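Local coordinates for protein isoaspartyl dipeptidase (Fervidobacterium islandicum, PDB 7CDH) that probably hydrolyses isoaspartyl (beta-aspartyl) dipeptides as a zinc-dependent metallopeptidase of the amidohydrolase family, a role linked to protein repair, at residues I4-K9 with H43-A48; K19-Y24 with A352-V357; H224-R229 with F262-A267. All blocks are in the same frame, centred on the assembly; numbering follows the deposited sequence.

Interaction 1. Residues I4-K9 with H43-A48; sequences IIKNAK and HEIYDA
Ile4, Ile5 and Lys6 pair in parallel with Ile45, Tyr46 and Asp47, and the two strands cross at -23°. Four backbone hydrogen bonds hold the pair. Ile4 N gives to Glu44 O and Ile4 O accepts from Tyr46 N. Lys6 N then gives to Tyr46 O at 2.9 Å, an almost straight bond of 176°. Lys6 O accepts from Ala48 N at 2.8 Å. Ile4 and Lys6 thus use both backbone polar groups toward this neighbour. CA-H...O contacts add to the backbone pairing, one of them from Ile45 CA to Ile4 O at 3.3 Å.

One polar side-chain bond crosses. Asn7 ND2 gives to Asp47 OD1 at 3.1 Å, coming from above the carboxylate plane while the oxygen lies near the amide plane. The two planes stand 63° apart. Asp47 OD1 also accepts from Asn49 N, so two donors grip it. Tyr46 OH bonds outside the pair, to Asp377 and Ser366.

Van der Waals contacts fall on both faces. On one, Ile4 CD1 lies 4.4 Å from Ile45 CG1, and Lys6 CD reaches Ile45 CG2. On the other, Ile5 CG2, anti to the backbone N, meets Ala48 CB at 3.6 Å. Just past the corner at Asn7, Ala8 CB touches Ala48 CB at 3.7 Å.

The two strands are the outer parallel pair of a four-stranded mixed sheet. Strand 43-47 is outermost within the chain, and strand 19-23 flanks strand 2-6 on its other side. The face with Ile5 and Tyr46 packs on strands 51-59 and 354-358.

Interaction 2. Residues K19-Y24 with A352-V357; sequences KDVIFY and ADFILV
Phe23 of strand 19-23 and Phe354 of strand 354-358 meet edge to face in a buried contact. Phe23 can be followed outward from its backbone. Phe23 CB lies 3.8 Å from Ala352 CB. The first torsion, chi1 57°, sets CG between the backbone N and the carbonyl carbon. Phe23 CG meets both Ala352 CB, at 4.0 Å, and Phe354 CE2. The two sides of the ring then differ. Phe23 CD2 stays close to Ala352 CB, at 3.8 Å. Phe23 CD1 makes the closest approach to the other ring, 3.7 Å from Phe354 CE2. CE1 and CZ of Phe23 also remain within van der Waals reach of that same CE2.

Phe354 CE2 thus stands over the centre of the Phe23 face, and the edge of the Phe354 ring points at this face. The ring centroids of Phe23 and Phe354 are 5.1 Å apart and the planes are turned 78° against each other, so the pair is T-shaped. Beyond CE2, Phe354 CZ reaches Val21 CG1 at 4.1 Å. Val21 and Phe23, two residues apart, both reach the second segment from one strand. The side-chain contacts are apolar.

Leu53, Val27, Ile5 and Ile368 close in around the same side chains. On the other face of strand 19-23, Ile22 packs on Pro40 of the second subunit. Two layers of strands facing each other through an apolar core are typical of the small beta-sandwich domain that accompanies the TIM barrel in many amidohydrolases.

Interaction 3. Residues H224-R229 with F262-A267; sequences HMSRSR and FTTIDA. With ZN (zinc ion), chain K.
Phe262 packs against Arg229 at the start of helix 229-240. Phe262 CG is anti to its own backbone N (chi1 -174°), which sets it 4.0 Å from Arg229 N. Arg229 CA lies 3.9 Å from the centroid of the Phe262 ring and 18° off the normal, a CH-pi contact over one face. Phe262 CD1 in turn sits over a face of the Arg229 guanidinium, 3.4 Å from Arg229 NH2, with the two planes 62° apart. An alanine in place of Phe262 would probably open a gap against Arg229 CA and leave the guanidinium freer to turn, though Arg229 NH1 would keep its salt bridge to Glu261. Beside this pair, Ser226 CB rests 4.0 Å from Ala267 CB.

In the TIM-barrel domain, residues 224-229 link barrel strand 220-223 to helix 229-240; residues 262-267 open helix 264-273. Thr263 is the N-cap of the latter helix. It forms a capping box with Asp266: Thr263 N gives to Asp266 OD2 at 3.1 Å, and the return bond from Asp266 N to Thr263 OG1 is weak. Thr264 OG1 bonds to Thr248 O. Further out, a type I turn from His224 to Arg227 joins Ser226 to the metal site. His224 NE2 binds zinc at 2.3 Å together with Glu156 and His195, while its ND1 bonds to Thr248.

Overall arrangement
From the N terminus, strand 2-6 comes first and takes part in interaction 1, which closes a loop of 33 residues when strand 43-47 pairs with it. Strand 19-23 lies inside that loop and opens interaction 2, which closes only at 352-357, near the end of the chain. Interactions 1 and 2 therefore cross. They also touch: their centres are about 8 Å apart, and strands 2-6 and 19-23 are sheet neighbours. Together they join the N-terminal and C-terminal parts of the chain in the beta domain. Interaction 3 is nested inside the long loop of interaction 2. It lies in the zinc-binding barrel, its centre about 33 Å from that of interaction 2.

Interaction 1. Residues I4-K9 with H43-A48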
ATOM      1  N   ILE A   4     -46.335  12.408  30.768  1.00 50.25           N
ATOM      2  CA  ILE A   4     -46.233  12.531  32.249  1.00 53.02           C
ATOM      3  C   ILE A   4     -46.469  11.155  32.833  1.00 47.43           C
ATOM      4  O   ILE A   4     -47.555  10.607  32.554  1.00 48.48           O
ATOM      5  CB  ILE A   4     -47.275  13.498  32.850  1.00 63.10           C
ATOM      6  CG1 ILE A   4     -47.131  14.927  32.330  1.00 64.74           C
ATOM      7  CG2 ILE A   4     -47.215  13.455  34.371  1.00 67.04           C
ATOM      8  CD1 ILE A   4     -48.025  15.212  31.163  1.00 66.68           C
ATOM      9  N   ILE A   5     -45.556  10.697  33.689  1.00 43.84           N
ATOM     10  CA  ILE A   5     -45.774   9.474  34.523  1.00 50.31           C
ATOM     11  C   ILE A   5     -46.174   9.928  35.937  1.00 53.29           C
ATOM     12  O   ILE A   5     -45.446  10.761  36.561  1.00 43.83           O
ATOM     13  CB  ILE A   5     -44.540   8.545  34.502  1.00 50.50           C
ATOM     14  CG1 ILE A   5     -44.285   7.988  33.101  1.00 51.77           C
ATOM     15  CG2 ILE A   5     -44.669   7.418  35.514  1.00 48.96           C
ATOM     16  CD1 ILE A   5     -42.868   7.544  32.893  1.00 52.64           C
ATOM     17  N   LYS A   6     -47.338   9.451  36.383  1.00 57.02           N
ATOM     18  CA  LYS A   6     -47.961   9.840  37.672  1.00 57.32           C
ATOM     19  C   LYS A   6     -47.893   8.639  38.609  1.00 51.49           C
ATOM     20  O   LYS A   6     -48.032   7.509  38.112  1.00 55.40           O
ATOM     21  CB  LYS A   6     -49.409  10.301  37.464  1.00 66.55           C
ATOM     22  CG  LYS A   6     -49.546  11.705  36.889  1.00 78.07           C
ATOM     23  CD  LYS A   6     -50.955  12.280  36.925  1.00 87.58           C
ATOM     24  CE  LYS A   6     -50.978  13.790  36.764  1.00 93.28           C
ATOM     25  NZ  LYS A   6     -50.915  14.481  38.075  1.00 99.95           N
ATOM     26  N   ASN A   7     -47.679   8.892  39.905  1.00 50.26           N
ATOM     27  CA  ASN A   7     -48.025   7.962  41.018  1.00 49.69           C
ATOM     28  C   ASN A   7     -46.976   6.871  41.196  1.00 47.77           C
ATOM     29  O   ASN A   7     -47.315   5.873  41.848  1.00 52.54           O
ATOM     30  CB  ASN A   7     -49.365   7.234  40.822  1.00 47.85           C
ATOM     31  CG  ASN A   7     -50.555   8.171  40.783  1.00 49.38           C
ATOM     32  OD1 ASN A   7     -50.459   9.290  41.287  1.00 44.41           O
ATOM     33  ND2 ASN A   7     -51.668   7.708  40.214  1.00 46.17           N
ATOM     34  N   ALA A   8     -45.777   7.017  40.633  1.00 48.80           N
ATOM     35  CA  ALA A   8     -44.696   6.034  40.851  1.00 50.17           C
ATOM     36  C   ALA A   8     -43.807   6.497  42.006  1.00 48.15           C
ATOM     37  O   ALA A   8     -43.689   7.725  42.269  1.00 48.94           O
ATOM     38  CB  ALA A   8     -43.908   5.815  39.590  1.00 49.66           C
ATOM     39  N   LYS A   9     -43.172   5.545  42.666  1.00 41.64           N
ATOM     40  CA  LYS A   9     -42.056   5.868  43.578  1.00 47.77           C
ATOM     41  C   LYS A   9     -40.819   5.962  42.697  1.00 46.54           C
ATOM     42  O   LYS A   9     -40.522   5.014  42.003  1.00 47.53           O
ATOM     43  CB  LYS A   9     -41.934   4.797  44.669  1.00 60.15           C
ATOM     44  CG  LYS A   9     -43.018   4.830  45.736  1.00 56.84           C
ATOM     45  CD  LYS A   9     -43.583   3.470  46.072  1.00 67.80           C
ATOM     46  CE  LYS A   9     -45.097   3.499  46.123  1.00 76.97           C
ATOM     47  NZ  LYS A   9     -45.646   2.354  46.876  1.00 83.35           N
ATOM     48  N   HIS A  43     -50.792  15.676  24.851  1.00 97.64           N
ATOM     49  CA  HIS A  43     -49.949  15.181  25.965  1.00 91.79           C
ATOM     50  C   HIS A  43     -50.502  13.827  26.414  1.00 86.59           C
ATOM     51  O   HIS A  43     -51.724  13.642  26.358  1.00 89.76           O
ATOM     52  CB  HIS A  43     -49.878  16.233  27.086  1.00 91.06           C
ATOM     53  CG  HIS A  43     -51.112  16.327  27.919  1.00 95.28           C
ATOM     54  ND1 HIS A  43     -52.372  16.024  27.428  1.00 94.56           N
ATOM     55  CD2 HIS A  43     -51.286  16.698  29.203  1.00 94.68           C
ATOM     56  CE1 HIS A  43     -53.264  16.176  28.382  1.00 95.21           C
ATOM     57  NE2 HIS A  43     -52.623  16.590  29.480  1.00100.46           N
ATOM     58  N   GLU A  44     -49.620  12.905  26.791  1.00 79.45           N
ATOM     59  CA  GLU A  44     -49.990  11.541  27.225  1.00 71.68           C
ATOM     60  C   GLU A  44     -49.748  11.468  28.737  1.00 65.97           C
ATOM     61  O   GLU A  44     -48.795  12.101  29.216  1.00 67.85           O
ATOM     62  CB  GLU A  44     -49.194  10.515  26.415  1.00 76.81           C
ATOM     63  CG  GLU A  44     -49.415   9.083  26.874  1.00 83.97           C
ATOM     64  CD  GLU A  44     -48.868   7.987  25.976  1.00 89.19           C
ATOM     65  OE1 GLU A  44     -48.980   6.816  26.387  1.00 92.26           O
ATOM     66  OE2 GLU A  44     -48.345   8.296  24.870  1.00 89.60           O
ATOM     67  N   ILE A  45     -50.597  10.736  29.456  1.00 56.90           N
ATOM     68  CA  ILE A  45     -50.463  10.491  30.918  1.00 55.21           C
ATOM     69  C   ILE A  45     -50.391   8.983  31.147  1.00 49.84           C
ATOM     70  O   ILE A  45     -51.166   8.259  30.516  1.00 55.65           O
ATOM     71  CB  ILE A  45     -51.646  11.137  31.664  1.00 58.19           C
ATOM     72  CG1 ILE A  45     -51.599  12.664  31.515  1.00 58.99           C
ATOM     73  CG2 ILE A  45     -51.673  10.684  33.119  1.00 58.29           C
ATOM     74  CD1 ILE A  45     -52.520  13.439  32.437  1.00 61.11           C
ATOM     75  N   TYR A  46     -49.491   8.522  32.009  1.00 46.11           N
ATOM     76  CA  TYR A  46     -49.378   7.085  32.369  1.00 49.04           C
ATOM     77  C   TYR A  46     -49.476   6.953  33.895  1.00 57.26           C
ATOM     78  O   TYR A  46     -48.725   7.629  34.655  1.00 54.64           O
ATOM     79  CB  TYR A  46     -48.111   6.489  31.753  1.00 48.31           C
ATOM     80  CG  TYR A  46     -47.886   5.026  32.035  1.00 43.91           C
ATOM     81  CD1 TYR A  46     -48.507   4.046  31.287  1.00 46.40           C
ATOM     82  CD2 TYR A  46     -47.009   4.618  33.021  1.00 43.46           C
ATOM     83  CE1 TYR A  46     -48.299   2.697  31.537  1.00 46.43           C
ATOM     84  CE2 TYR A  46     -46.786   3.275  33.281  1.00 44.04           C
ATOM     85  CZ  TYR A  46     -47.433   2.303  32.538  1.00 47.58           C
ATOM     86  OH  TYR A  46     -47.205   0.975  32.807  1.00 50.78           O
ATOM     87  N   ASP A  47     -50.450   6.147  34.320  1.00 64.23           N
ATOM     88  CA  ASP A  47     -50.752   5.841  35.737  1.00 61.44           C
ATOM     89  C   ASP A  47     -49.820   4.721  36.163  1.00 53.94           C
ATOM     90  O   ASP A  47     -50.120   3.531  35.891  1.00 49.44           O
ATOM     91  CB  ASP A  47     -52.209   5.414  35.951  1.00 69.73           C
ATOM     92  CG  ASP A  47     -52.690   5.577  37.389  1.00 69.98           C
ATOM     93  OD1 ASP A  47     -51.889   5.317  38.315  1.00 57.06           O
ATOM     94  OD2 ASP A  47     -53.861   5.992  37.570  1.00 77.94           O
ATOM     95  N   ALA A  48     -48.754   5.084  36.853  1.00 50.27           N
ATOM     96  CA  ALA A  48     -47.734   4.112  37.285  1.00 51.31           C
ATOM     97  C   ALA A  48     -47.940   3.764  38.755  1.00 52.19           C
ATOM     98  O   ALA A  48     -46.959   3.377  39.383  1.00 51.81           O
ATOM     99  CB  ALA A  48     -46.366   4.681  37.023  1.00 56.01           C
TER

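Interaction 2. Residues K19-Y24 with A352-V357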
ATOM      1  N   LYS A  19     -43.259  10.880  43.142  1.00 52.31           N
ATOM      2  CA  LYS A  19     -43.003  12.091  42.326  1.00 48.16           C
ATOM      3  C   LYS A  19     -43.545  11.860  40.924  1.00 42.78           C
ATOM      4  O   LYS A  19     -43.715  10.726  40.537  1.00 48.39           O
ATOM      5  CB  LYS A  19     -41.519  12.444  42.269  1.00 50.03           C
ATOM      6  CG  LYS A  19     -40.885  12.835  43.592  1.00 55.48           C
ATOM      7  CD  LYS A  19     -40.917  14.303  43.890  1.00 59.69           C
ATOM      8  CE  LYS A  19     -40.325  14.637  45.246  1.00 60.38           C
ATOM      9  NZ  LYS A  19     -41.396  14.942  46.225  1.00 67.22           N
ATOM     10  N   ASP A  20     -43.828  12.940  40.222  1.00 48.89           N
ATOM     11  CA  ASP A  20     -44.397  12.942  38.856  1.00 55.60           C
ATOM     12  C   ASP A  20     -43.289  13.411  37.902  1.00 50.88           C
ATOM     13  O   ASP A  20     -42.528  14.329  38.295  1.00 48.99           O
ATOM     14  CB  ASP A  20     -45.680  13.775  38.839  1.00 56.67           C
ATOM     15  CG  ASP A  20     -46.903  13.013  39.340  1.00 70.30           C
ATOM     16  OD1 ASP A  20     -46.719  11.862  39.895  1.00 63.05           O
ATOM     17  OD2 ASP A  20     -48.045  13.554  39.154  1.00 72.29           O
ATOM     18  N   VAL A  21     -43.184  12.760  36.738  1.00 48.04           N
ATOM     19  CA  VAL A  21     -42.109  13.003  35.729  1.00 51.61           C
ATOM     20  C   VAL A  21     -42.739  13.411  34.401  1.00 46.53           C
ATOM     21  O   VAL A  21     -43.560  12.627  33.870  1.00 40.49           O
ATOM     22  CB  VAL A  21     -41.171  11.796  35.539  1.00 52.90           C
ATOM     23  CG1 VAL A  21     -39.958  12.224  34.741  1.00 55.60           C
ATOM     24  CG2 VAL A  21     -40.717  11.176  36.856  1.00 54.21           C
ATOM     25  N   ILE A  22     -42.385  14.613  33.935  1.00 48.59           N
ATOM     26  CA  ILE A  22     -42.805  15.202  32.630  1.00 54.98           C
ATOM     27  C   ILE A  22     -41.596  15.166  31.690  1.00 51.56           C
ATOM     28  O   ILE A  22     -40.535  15.696  32.082  1.00 46.41           O
ATOM     29  CB  ILE A  22     -43.312  16.643  32.818  1.00 57.16           C
ATOM     30  CG1 ILE A  22     -44.304  16.762  33.973  1.00 68.11           C
ATOM     31  CG2 ILE A  22     -43.920  17.167  31.532  1.00 57.28           C
ATOM     32  CD1 ILE A  22     -44.069  17.978  34.834  1.00 75.78           C
ATOM     33  N   PHE A  23     -41.748  14.596  30.494  1.00 47.60           N
ATOM     34  CA  PHE A  23     -40.621  14.399  29.539  1.00 50.76           C
ATOM     35  C   PHE A  23     -41.112  14.476  28.081  1.00 46.19           C
ATOM     36  O   PHE A  23     -42.289  14.188  27.804  1.00 39.44           O
ATOM     37  CB  PHE A  23     -39.913  13.077  29.858  1.00 47.62           C
ATOM     38  CG  PHE A  23     -40.821  11.875  29.821  1.00 44.59           C
ATOM     39  CD1 PHE A  23     -41.557  11.510  30.926  1.00 46.88           C
ATOM     40  CD2 PHE A  23     -40.949  11.114  28.677  1.00 47.22           C
ATOM     41  CE1 PHE A  23     -42.398  10.413  30.887  1.00 47.98           C
ATOM     42  CE2 PHE A  23     -41.792  10.014  28.633  1.00 46.25           C
ATOM     43  CZ  PHE A  23     -42.514   9.665  29.739  1.00 51.44           C
ATOM     44  N   TYR A  24     -40.231  14.934  27.189  1.00 49.78           N
ATOM     45  CA  TYR A  24     -40.314  14.768  25.713  1.00 58.59           C
ATOM     46  C   TYR A  24     -39.337  13.642  25.333  1.00 60.50           C
ATOM     47  O   TYR A  24     -39.691  12.458  25.483  1.00 61.23           O
ATOM     48  CB  TYR A  24     -39.983  16.101  25.029  1.00 64.45           C
ATOM     49  CG  TYR A  24     -40.469  16.277  23.611  1.00 67.25           C
ATOM     50  CD1 TYR A  24     -40.759  15.207  22.782  1.00 69.64           C
ATOM     51  CD2 TYR A  24     -40.632  17.551  23.089  1.00 69.65           C
ATOM     52  CE1 TYR A  24     -41.234  15.403  21.491  1.00 74.99           C
ATOM     53  CE2 TYR A  24     -41.107  17.763  21.806  1.00 69.51           C
ATOM     54  CZ  TYR A  24     -41.413  16.686  20.999  1.00 71.27           C
ATOM     55  OH  TYR A  24     -41.899  16.917  19.741  1.00 67.86           O
ATOM     56  N   ALA A 352     -34.698  10.892  28.613  1.00 39.93           N
ATOM     57  CA  ALA A 352     -35.895  10.230  29.160  1.00 39.56           C
ATOM     58  C   ALA A 352     -35.800   8.727  28.906  1.00 40.07           C
ATOM     59  O   ALA A 352     -36.635   8.198  28.138  1.00 37.01           O
ATOM     60  CB  ALA A 352     -37.157  10.826  28.571  1.00 40.70           C
ATOM     61  N   ASP A 353     -34.843   8.071  29.567  1.00 38.01           N
ATOM     62  CA  ASP A 353     -34.693   6.598  29.540  1.00 37.62           C
ATOM     63  C   ASP A 353     -35.024   6.067  30.932  1.00 37.52           C
ATOM     64  O   ASP A 353     -34.259   6.409  31.879  1.00 36.67           O
ATOM     65  CB  ASP A 353     -33.275   6.173  29.152  1.00 41.16           C
ATOM     66  CG  ASP A 353     -32.719   6.786  27.875  1.00 40.76           C
ATOM     67  OD1 ASP A 353     -33.519   7.306  27.055  1.00 36.27           O
ATOM     68  OD2 ASP A 353     -31.467   6.700  27.703  1.00 43.94           O
ATOM     69  N   PHE A 354     -36.082   5.253  31.040  1.00 36.17           N
ATOM     70  CA  PHE A 354     -36.685   4.776  32.317  1.00 35.23           C
ATOM     71  C   PHE A 354     -37.172   3.336  32.198  1.00 34.90           C
ATOM     72  O   PHE A 354     -37.514   2.911  31.096  1.00 37.89           O
ATOM     73  CB  PHE A 354     -37.963   5.537  32.669  1.00 35.47           C
ATOM     74  CG  PHE A 354     -37.925   7.033  32.502  1.00 32.04           C
ATOM     75  CD1 PHE A 354     -36.936   7.793  33.101  1.00 29.25           C
ATOM     76  CD2 PHE A 354     -38.918   7.685  31.793  1.00 32.82           C
ATOM     77  CE1 PHE A 354     -36.893   9.165  32.926  1.00 28.75           C
ATOM     78  CE2 PHE A 354     -38.895   9.064  31.651  1.00 32.26           C
ATOM     79  CZ  PHE A 354     -37.884   9.797  32.221  1.00 29.24           C
ATOM     80  N   ILE A 355     -37.198   2.602  33.308  1.00 35.36           N
ATOM     81  CA  ILE A 355     -37.984   1.342  33.400  1.00 38.60           C
ATOM     82  C   ILE A 355     -39.001   1.498  34.536  1.00 40.95           C
ATOM     83  O   ILE A 355     -38.777   2.244  35.509  1.00 39.52           O
ATOM     84  CB  ILE A 355     -37.099   0.089  33.564  1.00 38.77           C
ATOM     85  CG1 ILE A 355     -36.266   0.128  34.841  1.00 41.68           C
ATOM     86  CG2 ILE A 355     -36.231  -0.121  32.338  1.00 39.85           C
ATOM     87  CD1 ILE A 355     -35.589  -1.192  35.205  1.00 40.87           C
ATOM     88  N   LEU A 356     -40.123   0.835  34.377  1.00 40.67           N
ATOM     89  CA  LEU A 356     -41.179   0.775  35.399  1.00 38.53           C
ATOM     90  C   LEU A 356     -41.226  -0.661  35.884  1.00 37.04           C
ATOM     91  O   LEU A 356     -41.379  -1.570  35.071  1.00 40.24           O
ATOM     92  CB  LEU A 356     -42.482   1.236  34.758  1.00 39.14           C
ATOM     93  CG  LEU A 356     -42.579   2.742  34.546  1.00 42.26           C
ATOM     94  CD1 LEU A 356     -43.642   3.072  33.522  1.00 44.42           C
ATOM     95  CD2 LEU A 356     -42.882   3.447  35.868  1.00 47.51           C
ATOM     96  N   VAL A 357     -41.008  -0.841  37.171  1.00 39.61           N
ATOM     97  CA  VAL A 357     -40.955  -2.175  37.816  1.00 39.39           C
ATOM     98  C   VAL A 357     -42.162  -2.310  38.745  1.00 41.69           C
ATOM     99  O   VAL A 357     -42.634  -1.313  39.303  1.00 43.23           O
ATOM    100  CB  VAL A 357     -39.598  -2.260  38.511  1.00 42.75           C
ATOM    101  CG1 VAL A 357     -39.497  -3.440  39.446  1.00 46.21           C
ATOM    102  CG2 VAL A 357     -38.507  -2.289  37.457  1.00 45.70           C
TER

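Interaction 3. Residues H224-R229 with F262-A267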
ATOM      1  N   HIS A 224     -14.577  -8.947  33.489  1.00 30.76           N
ATOM      2  CA  HIS A 224     -14.406 -10.317  34.045  1.00 36.98           C
ATOM      3  C   HIS A 224     -13.660 -10.245  35.371  1.00 34.08           C
ATOM      4  O   HIS A 224     -12.956 -11.153  35.699  1.00 35.45           O
ATOM      5  CB  HIS A 224     -13.684 -11.251  33.060  1.00 40.51           C
ATOM      6  CG  HIS A 224     -14.302 -11.153  31.716  1.00 44.88           C
ATOM      7  ND1 HIS A 224     -15.663 -11.267  31.547  1.00 44.72           N
ATOM      8  CD2 HIS A 224     -13.780 -10.849  30.515  1.00 43.88           C
ATOM      9  CE1 HIS A 224     -15.964 -11.043  30.292  1.00 41.24           C
ATOM     10  NE2 HIS A 224     -14.830 -10.792  29.644  1.00 49.70           N
ATOM     11  N   MET A 225     -13.820  -9.161  36.094  1.00 38.33           N
ATOM     12  CA  MET A 225     -13.053  -8.902  37.332  1.00 38.57           C
ATOM     13  C   MET A 225     -13.648  -9.647  38.541  1.00 35.70           C
ATOM     14  O   MET A 225     -12.988  -9.627  39.545  1.00 37.13           O
ATOM     15  CB  MET A 225     -12.987  -7.397  37.560  1.00 34.04           C
ATOM     16  CG  MET A 225     -12.077  -6.761  36.529  1.00 35.91           C
ATOM     17  SD  MET A 225     -10.400  -7.449  36.516  1.00 34.80           S
ATOM     18  CE  MET A 225      -9.799  -6.871  38.102  1.00 39.92           C
ATOM     19  N   SER A 226     -14.749 -10.393  38.399  1.00 35.29           N
ATOM     20  CA  SER A 226     -15.219 -11.373  39.415  1.00 39.02           C
ATOM     21  C   SER A 226     -14.870 -12.808  39.006  1.00 39.00           C
ATOM     22  O   SER A 226     -15.333 -13.708  39.641  1.00 41.40           O
ATOM     23  CB  SER A 226     -16.697 -11.222  39.723  1.00 38.70           C
ATOM     24  OG  SER A 226     -17.521 -11.463  38.589  1.00 38.58           O
ATOM     25  N   ARG A 227     -14.036 -13.019  37.999  1.00 45.59           N
ATOM     26  CA  ARG A 227     -13.665 -14.373  37.504  1.00 42.78           C
ATOM     27  C   ARG A 227     -13.109 -15.205  38.674  1.00 42.14           C
ATOM     28  O   ARG A 227     -13.362 -16.404  38.728  1.00 42.60           O
ATOM     29  CB  ARG A 227     -12.703 -14.173  36.331  1.00 48.16           C
ATOM     30  CG  ARG A 227     -11.974 -15.414  35.846  1.00 55.24           C
ATOM     31  CD  ARG A 227     -10.843 -15.075  34.880  1.00 55.51           C
ATOM     32  NE  ARG A 227     -11.293 -14.358  33.702  1.00 53.79           N
ATOM     33  CZ  ARG A 227     -11.984 -14.906  32.702  1.00 52.18           C
ATOM     34  NH1 ARG A 227     -12.371 -14.166  31.670  1.00 51.79           N
ATOM     35  NH2 ARG A 227     -12.316 -16.182  32.750  1.00 44.36           N
ATOM     36  N   SER A 228     -12.381 -14.594  39.600  1.00 42.82           N
ATOM     37  CA  SER A 228     -11.843 -15.262  40.812  1.00 41.83           C
ATOM     38  C   SER A 228     -11.751 -14.261  41.970  1.00 45.74           C
ATOM     39  O   SER A 228     -11.641 -13.029  41.694  1.00 44.16           O
ATOM     40  CB  SER A 228     -10.506 -15.876  40.526  1.00 39.55           C
ATOM     41  OG  SER A 228      -9.466 -14.916  40.620  1.00 42.53           O
ATOM     42  N   ARG A 229     -11.791 -14.754  43.215  1.00 50.01           N
ATOM     43  CA  ARG A 229     -11.567 -13.890  44.410  1.00 51.15           C
ATOM     44  C   ARG A 229     -10.215 -13.183  44.232  1.00 42.27           C
ATOM     45  O   ARG A 229     -10.147 -12.002  44.518  1.00 39.77           O
ATOM     46  CB  ARG A 229     -11.643 -14.634  45.757  1.00 52.17           C
ATOM     47  CG  ARG A 229     -11.530 -13.683  46.949  1.00 63.83           C
ATOM     48  CD  ARG A 229     -11.859 -14.166  48.357  1.00 71.29           C
ATOM     49  NE  ARG A 229     -13.291 -14.331  48.605  1.00 79.79           N
ATOM     50  CZ  ARG A 229     -13.967 -15.487  48.498  1.00 82.94           C
ATOM     51  NH1 ARG A 229     -13.356 -16.607  48.144  1.00 76.30           N
ATOM     52  NH2 ARG A 229     -15.266 -15.523  48.742  1.00 85.23           N
ATOM     53  N   PHE A 262     -17.433 -18.239  44.654  1.00 67.24           N
ATOM     54  CA  PHE A 262     -17.256 -16.772  44.517  1.00 51.84           C
ATOM     55  C   PHE A 262     -17.952 -16.298  43.237  1.00 48.28           C
ATOM     56  O   PHE A 262     -17.591 -16.701  42.142  1.00 50.49           O
ATOM     57  CB  PHE A 262     -15.775 -16.404  44.534  1.00 44.63           C
ATOM     58  CG  PHE A 262     -15.574 -14.922  44.551  1.00 50.25           C
ATOM     59  CD1 PHE A 262     -15.825 -14.194  45.704  1.00 52.30           C
ATOM     60  CD2 PHE A 262     -15.179 -14.249  43.406  1.00 47.57           C
ATOM     61  CE1 PHE A 262     -15.678 -12.812  45.724  1.00 52.89           C
ATOM     62  CE2 PHE A 262     -15.026 -12.872  43.427  1.00 48.97           C
ATOM     63  CZ  PHE A 262     -15.293 -12.151  44.576  1.00 52.19           C
ATOM     64  N   THR A 263     -18.966 -15.462  43.389  1.00 43.25           N
ATOM     65  CA  THR A 263     -19.762 -14.949  42.273  1.00 43.21           C
ATOM     66  C   THR A 263     -19.727 -13.428  42.266  1.00 44.67           C
ATOM     67  O   THR A 263     -19.205 -12.832  43.218  1.00 46.67           O
ATOM     68  CB  THR A 263     -21.194 -15.451  42.378  1.00 47.18           C
ATOM     69  OG1 THR A 263     -21.754 -14.677  43.439  1.00 49.87           O
ATOM     70  CG2 THR A 263     -21.231 -16.944  42.623  1.00 49.91           C
ATOM     71  N   THR A 264     -20.282 -12.855  41.199  1.00 43.25           N
ATOM     72  CA  THR A 264     -20.545 -11.410  41.048  1.00 40.84           C
ATOM     73  C   THR A 264     -21.383 -10.915  42.246  1.00 39.75           C
ATOM     74  O   THR A 264     -21.130  -9.800  42.708  1.00 36.39           O
ATOM     75  CB  THR A 264     -21.119 -11.138  39.651  1.00 35.22           C
ATOM     76  OG1 THR A 264     -20.007 -11.296  38.773  1.00 37.30           O
ATOM     77  CG2 THR A 264     -21.662  -9.736  39.484  1.00 37.14           C
ATOM     78  N   ILE A 265     -22.343 -11.694  42.735  1.00 37.87           N
ATOM     79  CA  ILE A 265     -23.147 -11.310  43.939  1.00 42.83           C
ATOM     80  C   ILE A 265     -22.198 -11.069  45.135  1.00 40.21           C
ATOM     81  O   ILE A 265     -22.281  -9.993  45.772  1.00 31.71           O
ATOM     82  CB  ILE A 265     -24.239 -12.347  44.302  1.00 45.45           C
ATOM     83  CG1 ILE A 265     -25.022 -12.900  43.105  1.00 42.15           C
ATOM     84  CG2 ILE A 265     -25.183 -11.723  45.314  1.00 48.93           C
ATOM     85  CD1 ILE A 265     -25.746 -11.846  42.323  1.00 44.77           C
ATOM     86  N   ASP A 266     -21.313 -12.018  45.436  1.00 39.49           N
ATOM     87  CA  ASP A 266     -20.324 -11.869  46.532  1.00 40.70           C
ATOM     88  C   ASP A 266     -19.486 -10.626  46.256  1.00 46.50           C
ATOM     89  O   ASP A 266     -19.270  -9.816  47.179  1.00 52.07           O
ATOM     90  CB  ASP A 266     -19.456 -13.114  46.677  1.00 48.40           C
ATOM     91  CG  ASP A 266     -20.280 -14.361  46.961  1.00 61.16           C
ATOM     92  OD1 ASP A 266     -21.185 -14.291  47.861  1.00 59.13           O
ATOM     93  OD2 ASP A 266     -20.044 -15.387  46.257  1.00 70.81           O
ATOM     94  N   ALA A 267     -19.022 -10.481  45.021  1.00 48.58           N
ATOM     95  CA  ALA A 267     -18.148  -9.364  44.614  1.00 46.04           C
ATOM     96  C   ALA A 267     -18.829  -8.027  44.949  1.00 38.71           C
ATOM     97  O   ALA A 267     -18.178  -7.145  45.530  1.00 38.03           O
ATOM     98  CB  ALA A 267     -17.828  -9.520  43.148  1.00 46.47           C
TER
HETATM   99 ZN    ZN K 410     -14.384 -10.927  27.363  1.00 50.84          ZN